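Local coordinates for ferric uptake regulation protein (Helicobacter pylori, PDB 2XIG) that represses the genes it controls by binding their operators as a metal-dependent homodimer, with ferrous iron as its probable natural cofactor, at the zinc ion site. Numbering follows the deposited sequence.

The zinc ion site. Residues 102, 104-107, 142, 145. With ZN (zinc ion), chain B.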
# COMPACT_ATOMS: atom_id res chain seq x y z
N CYS A 102 11.87 -1.44 11.15
CA CYS A 102 10.88 -2.49 11.36
C CYS A 102 9.53 -2.15 10.74
O CYS A 102 8.94 -1.11 11.03
CB CYS A 102 10.70 -2.81 12.84
SG CYS A 102 9.54 -4.18 13.08
N HIS A 104 6.73 -3.50 11.30
CA HIS A 104 5.61 -3.65 12.23
C HIS A 104 5.53 -2.55 13.29
O HIS A 104 4.48 -1.92 13.45
CB HIS A 104 5.63 -5.03 12.90
CG HIS A 104 4.42 -5.33 13.73
ND1 HIS A 104 3.14 -5.26 13.22
CD2 HIS A 104 4.29 -5.71 15.02
CE1 HIS A 104 2.27 -5.58 14.17
NE2 HIS A 104 2.95 -5.86 15.27
N CYS A 105 6.63 -2.30 13.99
CA CYS A 105 6.66 -1.32 15.08
C CYS A 105 7.30 0.03 14.71
O CYS A 105 7.15 1.02 15.43
CB CYS A 105 7.35 -1.90 16.31
SG CYS A 105 9.13 -2.06 16.16
N GLY A 106 8.02 0.08 13.59
CA GLY A 106 8.58 1.33 13.11
C GLY A 106 9.93 1.67 13.72
O GLY A 106 10.51 2.72 13.42
N LYS A 107 10.43 0.79 14.57
CA LYS A 107 11.73 0.96 15.18
C LYS A 107 12.83 1.17 14.13
O LYS A 107 12.84 0.50 13.10
CB LYS A 107 12.03 -0.25 16.06
CG LYS A 107 13.49 -0.58 16.24
CD LYS A 107 13.62 -1.92 16.94
CE LYS A 107 12.85 -1.92 18.25
NZ LYS A 107 13.05 -3.20 18.98
N CYS A 142 11.71 -6.86 13.38
CA CYS A 142 12.73 -6.77 14.42
C CYS A 142 12.59 -7.88 15.46
O CYS A 142 11.56 -8.54 15.56
CB CYS A 142 12.69 -5.40 15.10
SG CYS A 142 11.43 -5.27 16.39
N CYS A 145 9.46 -7.79 17.73
CA CYS A 145 8.18 -8.00 17.08
C CYS A 145 7.97 -9.47 16.76
O CYS A 145 6.83 -9.96 16.72
CB CYS A 145 8.06 -7.13 15.83
SG CYS A 145 7.63 -5.42 16.20
ZN ZN B . 9.51 -4.23 15.46
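Four cysteine sulphurs enclose this zinc in a structural Cys4 site of the Fur family, built from two CxxC motifs. Cys102 closes strand 98-102 and Cys105 lies in the loop that follows; Cys142 directly follows strand 130-141, and Cys145 sits in the short helix 143-146. The ion pins the C-terminal segment to the loop after strand 98-102 within the dimerization region, and so probably stabilises that region. Cysteine suits the place because its soft, compact sulphur matches zinc and favours four-coordination. SG of Cys105 lies 2.3 Å from ZN, and SG of Cys102 stands at 2.4 Å from ZN. The arrangement at the metal is close to tetrahedral.

Each sulphur arrives by its own rotation. Cys102 holds SG anti to its backbone N and beside the carbonyl carbon (chi1 -177°), whereas Cys105 (73°) and Cys142 take the crowded position between N and the carbonyl carbon. Cys145 instead turns SG anti to its carbonyl carbon.

Around this shell, backbone amides donate to the sulphurs, as in zinc knuckles. SG of Cys102 receives three: from N of His104 at 3.4 Å, from N of Cys105 at 3.6 Å and almost straight, and from N of Cys142 at 3.5 Å, which joins the two motifs directly. Such donors would stabilise negative charge on the sulphur and so favour the thiolate form. SG of Cys105 accepts N of Lys107, 3.5 Å away, an approach made possible by Gly106, whose positive phi (86°) is easiest for a residue without a side chain. NZ of Lys107 comes to 3.7 Å of SG of Cys142, where its likely positive charge may temper the charge of the sulphurs. His104 does not bind the metal; its ring turns its CD2 edge, in the ring plane, to SG of Cys145, 3.6 Å from that carbon.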